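PDB 5YKU: capsid protein from Macrobrachium rosenbergii nodavirus, which builds the viral shell, the part in this structure being the protrusion domain that probably pairs into the dimeric spikes of the particle. Local coordinates for residues 62-67 with 97-102; 70-75 with 84-89. All coordinates share one frame; numbering follows the deposited sequence.

Contact 1: residues 62-67 with 97-102; sequences TCNEVD and TFTLVT. With ZN (zinc ion), chain C.
This is an antiparallel strand-end contact at the surface of the sheet, where strand 57-63 gives way to a loop beside strand 96-104. T62 and T99 are a hydrogen-bonded pair, with T62 N to T99 O at 3.0 Å and T99 N to T62 O at 2.8 Å. C63 and F98 form the non-hydrogen-bonded pair that follows. The pattern carries past the strand end, since N64 N reaches T97 O at 2.8 Å. T97 N, however, is bound by a side chain: E65 OE2 accepts it at 2.9 Å, on the anti side of the oxygen and somewhat out of the carboxylate plane. A water donates to both E65 OE2 and T97 OG1; T97 OG1 is also hydrogen-bonded to D32 OD1.

The side chain of N64 crosses that of T99 at about a right angle. T99 OG1 donates to N64 OD1 over 2.7 Å, in the amide plane on a lone pair (C=O...O angle 121°). On the other sheet face, C63 SG, anti to its backbone N (chi1 -178°), lies over one face of F98, 4.2 Å from the ring centroid and 24° off the normal. W19 and F88 meet this ring edge-to-face. Further along the loop, D67 binds zinc through both carboxylate oxygens. The arrangement is the end of an antiparallel beta ladder, where a glutamate side chain takes the last strand N-H in place of a backbone carbonyl, with a cysteine sulfur-aromatic contact on the face that carries C63 and F98.

Contact 2: residues 70-75 with 84-89; sequences GSISYF and GYISFQ
S71 O is approached by two groups of the facing strand: G84 CA makes a CA-H...O contact at 3.2 Å, with 140° at the hydrogen, and Y85 N lies 3.1 Å away. Across the same junction Y85 O receives a second CA-H...O contact, from G70 CA at 3.4 Å. Each of these oxygens thus has a glycine CA-H as one of its close neighbours. Both glycines lack a CB on the side that faces the partner strand, which lets their CA atoms come in close. The positive phi of G84, 84°, itself favours glycine, and the backbone angles of G70, also with positive phi, would press a CB against the preceding carbonyl oxygen.

Strands 69-75 and 81-89 are the two arms of a beta hairpin within the antiparallel sheet. Their short segments run at 146° between N-to-C directions, splayed well away from exact antiparallel, although the axes approach to 4.3 Å. I72 and G84 form a non-hydrogen-bonded pair with CA atoms 4.4 Å apart. Nearer the turn, the backbones of S73 and D83, and of F75 and K81, are hydrogen-bonded.

The apolar part of the contact is carried by I72 and I86, whose side chains cross at about a right angle. In I72, CG1 sits beside the backbone N and anti to the carbonyl carbon; it packs 3.8 Å from Y85 CA. I86 has its CG1 in the same relation to its own backbone and lays it against G70 C at 3.7 Å. The two branches meet through their methyl ends, I72 CD1 to I86 CD1, at 4.1 Å. Both isoleucines are buried: P46 packs on I72, while I44, C63 and F98 pack on I86.

In the fold
Contacts 1 and 2 belong to the same antiparallel sheet. Strands 57-63 and 69-75 are neighbours in it; 81-89 and 96-104 follow each other only in the chain, with those two strands between them. The contact centres lie 9 Å apart, and they touch directly: C63 CB is 3.7 Å from I86 CG2, and C63 SG is 3.9 Å from F88 CB. Contact 1 is a surface contact with one buried residue among seven, and it contains clear backbone and side-chain hydrogen bonds and bridging waters. Contact 2 is partly buried, with two buried isoleucines; its contacts are close glycine backbone approaches and apolar packing. F98, C63 and I86 continue the apolar face from one to the other.

Contact 1: residues 62-67 with 97-102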
loop_
_atom_site.group_PDB
_atom_site.type_symbol
_atom_site.label_atom_id
_atom_site.label_comp_id
_atom_site.label_asym_id
_atom_site.label_seq_id
_atom_site.Cartn_x
_atom_site.Cartn_y
_atom_site.Cartn_z
ATOM N N THR A 62 0.515 3.842 -6.900
ATOM C CA THR A 62 1.153 5.087 -6.556
ATOM C C THR A 62 0.236 5.854 -5.594
ATOM O O THR A 62 -0.962 5.499 -5.474
ATOM C CB THR A 62 1.460 5.912 -7.826
ATOM O OG1 THR A 62 0.221 6.171 -8.513
ATOM C CG2 THR A 62 2.448 5.266 -8.705
ATOM N N CYS A 63 0.745 6.886 -4.959
ATOM C CA CYS A 63 -0.044 7.693 -4.004
ATOM C C CYS A 63 -0.320 9.081 -4.551
ATOM O O CYS A 63 0.583 9.685 -5.156
ATOM C CB CYS A 63 0.732 7.798 -2.710
ATOM S SG CYS A 63 -0.092 8.688 -1.393
ATOM N N ASN A 64 -1.540 9.523 -4.392
ATOM C CA ASN A 64 -1.990 10.821 -4.944
ATOM C C ASN A 64 -1.719 11.933 -4.006
ATOM O O ASN A 64 -1.907 13.076 -4.427
ATOM C CB ASN A 64 -3.507 10.760 -5.161
ATOM C CG ASN A 64 -3.970 9.808 -6.176
ATOM O OD1 ASN A 64 -3.334 8.967 -6.657
ATOM N ND2 ASN A 64 -5.250 9.951 -6.465
ATOM N N GLU A 65 -1.290 11.734 -2.797
ATOM C CA GLU A 65 -1.050 12.806 -1.817
ATOM C C GLU A 65 0.058 13.760 -2.303
ATOM O O GLU A 65 1.045 13.296 -2.866
ATOM C CB GLU A 65 -0.758 12.317 -0.400
ATOM C CG GLU A 65 -1.875 11.560 0.201
ATOM C CD GLU A 65 -3.248 12.246 0.133
ATOM O OE1 GLU A 65 -3.281 13.421 0.590
ATOM O OE2 GLU A 65 -4.268 11.609 -0.308
ATOM N N VAL A 66 -0.063 15.040 -2.056
ATOM C CA VAL A 66 0.986 15.941 -2.357
ATOM C C VAL A 66 2.295 15.466 -1.719
ATOM O O VAL A 66 2.305 15.072 -0.583
ATOM C CB VAL A 66 0.593 17.353 -1.917
ATOM C CG1 VAL A 66 1.731 18.309 -2.018
ATOM C CG2 VAL A 66 -0.568 17.886 -2.782
ATOM N N ASP A 67 3.350 15.465 -2.499
ATOM C CA ASP A 67 4.663 15.151 -2.070
ATOM C C ASP A 67 4.919 13.673 -1.797
ATOM O O ASP A 67 6.034 13.344 -1.532
ATOM C CB ASP A 67 5.157 16.005 -0.874
ATOM C CG ASP A 67 5.575 17.473 -1.314
ATOM O OD1 ASP A 67 5.413 17.757 -2.511
ATOM O OD2 ASP A 67 5.952 18.129 -0.383
ATOM N N THR A 97 -4.890 8.765 -0.365
ATOM C CA THR A 97 -5.484 8.165 -1.525
ATOM C C THR A 97 -4.411 7.607 -2.417
ATOM O O THR A 97 -3.405 8.245 -2.705
ATOM C CB THR A 97 -6.285 9.184 -2.323
ATOM O OG1 THR A 97 -7.352 9.706 -1.497
ATOM C CG2 THR A 97 -6.913 8.599 -3.575
ATOM N N PHE A 98 -4.601 6.409 -2.885
ATOM C CA PHE A 98 -3.738 5.659 -3.827
ATOM C C PHE A 98 -4.434 5.333 -5.092
ATOM O O PHE A 98 -5.641 5.095 -5.090
ATOM C CB PHE A 98 -3.255 4.339 -3.159
ATOM C CG PHE A 98 -2.429 4.609 -1.926
ATOM C CD1 PHE A 98 -3.055 4.867 -0.687
ATOM C CD2 PHE A 98 -1.072 4.588 -1.958
ATOM C CE1 PHE A 98 -2.290 5.189 0.428
ATOM C CE2 PHE A 98 -0.326 4.900 -0.831
ATOM C CZ PHE A 98 -0.930 5.202 0.362
ATOM N N THR A 99 -3.667 5.331 -6.152
ATOM C CA THR A 99 -4.142 4.912 -7.478
ATOM C C THR A 99 -3.592 3.569 -7.813
ATOM O O THR A 99 -2.349 3.351 -7.735
ATOM C CB THR A 99 -3.754 5.904 -8.563
ATOM O OG1 THR A 99 -4.472 7.139 -8.276
ATOM C CG2 THR A 99 -4.223 5.457 -9.939
ATOM N N LEU A 100 -4.402 2.621 -8.092
ATOM C CA LEU A 100 -4.126 1.279 -8.458
ATOM C C LEU A 100 -4.360 1.043 -9.914
ATOM O O LEU A 100 -5.397 1.409 -10.460
ATOM C CB LEU A 100 -4.936 0.261 -7.669
ATOM C CG LEU A 100 -4.765 0.293 -6.121
ATOM C CD1 LEU A 100 -5.753 1.306 -5.515
ATOM C CD2 LEU A 100 -4.950 -1.061 -5.514
ATOM N N VAL A 101 -3.400 0.489 -10.624
ATOM C CA VAL A 101 -3.509 0.095 -12.021
ATOM C C VAL A 101 -3.317 -1.405 -12.088
ATOM O O VAL A 101 -2.231 -1.905 -11.657
ATOM C CB VAL A 101 -2.528 0.836 -12.890
ATOM C CG1 VAL A 101 -2.636 0.338 -14.359
ATOM C CG2 VAL A 101 -2.629 2.355 -12.797
ATOM N N THR A 102 -4.340 -2.105 -12.480
ATOM C CA THR A 102 -4.328 -3.575 -12.495
ATOM C C THR A 102 -4.434 -4.089 -13.879
ATOM O O THR A 102 -5.171 -3.593 -14.688
ATOM C CB THR A 102 -5.325 -4.195 -11.560
ATOM O OG1 THR A 102 -6.632 -3.689 -11.895
ATOM C CG2 THR A 102 -5.053 -3.833 -10.093
HETATM ZN ZN ZN C . 6.699 19.655 -1.530
HETATM O O HOH W 1 -0.752 4.123 -10.015
HETATM O O HOH W 2 -7.055 11.394 0.593
#

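Contact 2: residues 70-75 with 84-89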
loop_
_atom_site.group_PDB
_atom_site.type_symbol
_atom_site.label_atom_id
_atom_site.label_comp_id
_atom_site.label_asym_id
_atom_site.label_seq_id
_atom_site.Cartn_x
_atom_site.Cartn_y
_atom_site.Cartn_z
ATOM N N GLY A 70 7.052 7.350 -4.814
ATOM C CA GLY A 70 7.327 5.955 -4.941
ATOM C C GLY A 70 6.278 5.220 -5.688
ATOM O O GLY A 70 5.240 5.734 -6.111
ATOM N N SER A 71 6.505 3.923 -5.876
ATOM C CA SER A 71 5.588 3.010 -6.505
ATOM C C SER A 71 5.743 1.659 -5.921
ATOM O O SER A 71 6.837 1.321 -5.461
ATOM C CB SER A 71 5.860 3.000 -8.016
ATOM O OG SER A 71 5.068 2.202 -8.842
ATOM N N ILE A 72 4.661 0.930 -5.874
ATOM C CA ILE A 72 4.610 -0.443 -5.402
ATOM C C ILE A 72 4.161 -1.385 -6.532
ATOM O O ILE A 72 3.226 -1.055 -7.268
ATOM C CB ILE A 72 3.718 -0.617 -4.168
ATOM C CG1 ILE A 72 4.313 0.091 -2.998
ATOM C CG2 ILE A 72 3.470 -2.074 -3.847
ATOM C CD1 ILE A 72 3.496 0.177 -1.748
ATOM N N SER A 73 4.853 -2.525 -6.660
ATOM C CA SER A 73 4.553 -3.487 -7.685
ATOM C C SER A 73 4.235 -4.815 -7.115
ATOM O O SER A 73 5.028 -5.372 -6.292
ATOM C CB SER A 73 5.712 -3.659 -8.626
ATOM O OG SER A 73 5.896 -2.526 -9.457
ATOM N N TYR A 74 3.150 -5.480 -7.570
ATOM C CA TYR A 74 2.805 -6.849 -7.278
ATOM C C TYR A 74 2.725 -7.646 -8.547
ATOM O O TYR A 74 2.143 -7.192 -9.541
ATOM C CB TYR A 74 1.479 -6.959 -6.582
ATOM C CG TYR A 74 1.375 -6.213 -5.267
ATOM C CD1 TYR A 74 1.705 -6.824 -4.047
ATOM C CD2 TYR A 74 0.881 -4.936 -5.253
ATOM C CE1 TYR A 74 1.591 -6.130 -2.859
ATOM C CE2 TYR A 74 0.730 -4.248 -4.052
ATOM C CZ TYR A 74 1.078 -4.844 -2.867
ATOM O OH TYR A 74 0.960 -4.150 -1.674
ATOM N N PHE A 75 3.181 -8.886 -8.518
ATOM C CA PHE A 75 2.956 -9.869 -9.616
ATOM C C PHE A 75 3.109 -11.202 -9.043
ATOM O O PHE A 75 4.061 -11.454 -8.290
ATOM C CB PHE A 75 3.940 -9.653 -10.767
ATOM C CG PHE A 75 3.531 -10.341 -12.033
ATOM C CD1 PHE A 75 2.393 -9.910 -12.689
ATOM C CD2 PHE A 75 4.172 -11.387 -12.546
ATOM C CE1 PHE A 75 2.002 -10.438 -13.913
ATOM C CE2 PHE A 75 3.750 -11.989 -13.759
ATOM C CZ PHE A 75 2.726 -11.476 -14.465
ATOM N N GLY A 84 9.005 -2.319 -4.216
ATOM C CA GLY A 84 8.815 -0.881 -4.136
ATOM C C GLY A 84 8.349 -0.441 -2.759
ATOM O O GLY A 84 8.221 -1.238 -1.775
ATOM N N TYR A 85 8.082 0.872 -2.628
ATOM C CA TYR A 85 7.520 1.411 -1.403
ATOM C C TYR A 85 7.066 2.809 -1.773
ATOM O O TYR A 85 7.446 3.362 -2.794
ATOM C CB TYR A 85 8.523 1.477 -0.260
ATOM C CG TYR A 85 9.653 2.447 -0.510
ATOM C CD1 TYR A 85 10.852 2.018 -1.112
ATOM C CD2 TYR A 85 9.598 3.723 -0.124
ATOM C CE1 TYR A 85 11.889 2.869 -1.362
ATOM C CE2 TYR A 85 10.645 4.632 -0.385
ATOM C CZ TYR A 85 11.742 4.180 -1.029
ATOM O OH TYR A 85 12.770 5.081 -1.226
ATOM N N ILE A 86 6.196 3.359 -0.916
ATOM C CA ILE A 86 5.795 4.798 -1.080
ATOM C C ILE A 86 6.057 5.519 0.225
ATOM O O ILE A 86 5.661 5.004 1.298
ATOM C CB ILE A 86 4.342 4.891 -1.496
ATOM C CG1 ILE A 86 4.123 4.216 -2.879
ATOM C CG2 ILE A 86 3.867 6.321 -1.523
ATOM C CD1 ILE A 86 2.701 3.913 -3.226
ATOM N N SER A 87 6.641 6.697 0.196
ATOM C CA SER A 87 6.688 7.620 1.284
ATOM C C SER A 87 5.602 8.604 1.119
ATOM O O SER A 87 5.430 9.153 0.038
ATOM C CB SER A 87 8.022 8.295 1.281
ATOM O OG SER A 87 8.162 9.059 0.143
ATOM N N PHE A 88 4.827 8.818 2.172
ATOM C CA PHE A 88 3.708 9.729 2.103
ATOM C C PHE A 88 3.381 10.282 3.466
ATOM O O PHE A 88 3.709 9.713 4.499
ATOM C CB PHE A 88 2.463 9.061 1.486
ATOM C CG PHE A 88 1.816 8.059 2.382
ATOM C CD1 PHE A 88 2.295 6.776 2.485
ATOM C CD2 PHE A 88 0.741 8.422 3.133
ATOM C CE1 PHE A 88 1.686 5.855 3.383
ATOM C CE2 PHE A 88 0.160 7.504 4.030
ATOM C CZ PHE A 88 0.646 6.232 4.151
ATOM N N GLN A 89 2.619 11.361 3.470
ATOM C CA GLN A 89 2.107 11.989 4.661
ATOM C C GLN A 89 0.595 11.861 4.609
ATOM O O GLN A 89 -0.022 12.128 3.572
ATOM C CB GLN A 89 2.511 13.456 4.707
ATOM C CG GLN A 89 2.112 14.233 5.950
ATOM C CD GLN A 89 2.775 15.596 5.890
ATOM O OE1 GLN A 89 3.870 15.745 5.377
ATOM N NE2 GLN A 89 1.991 16.555 6.139
#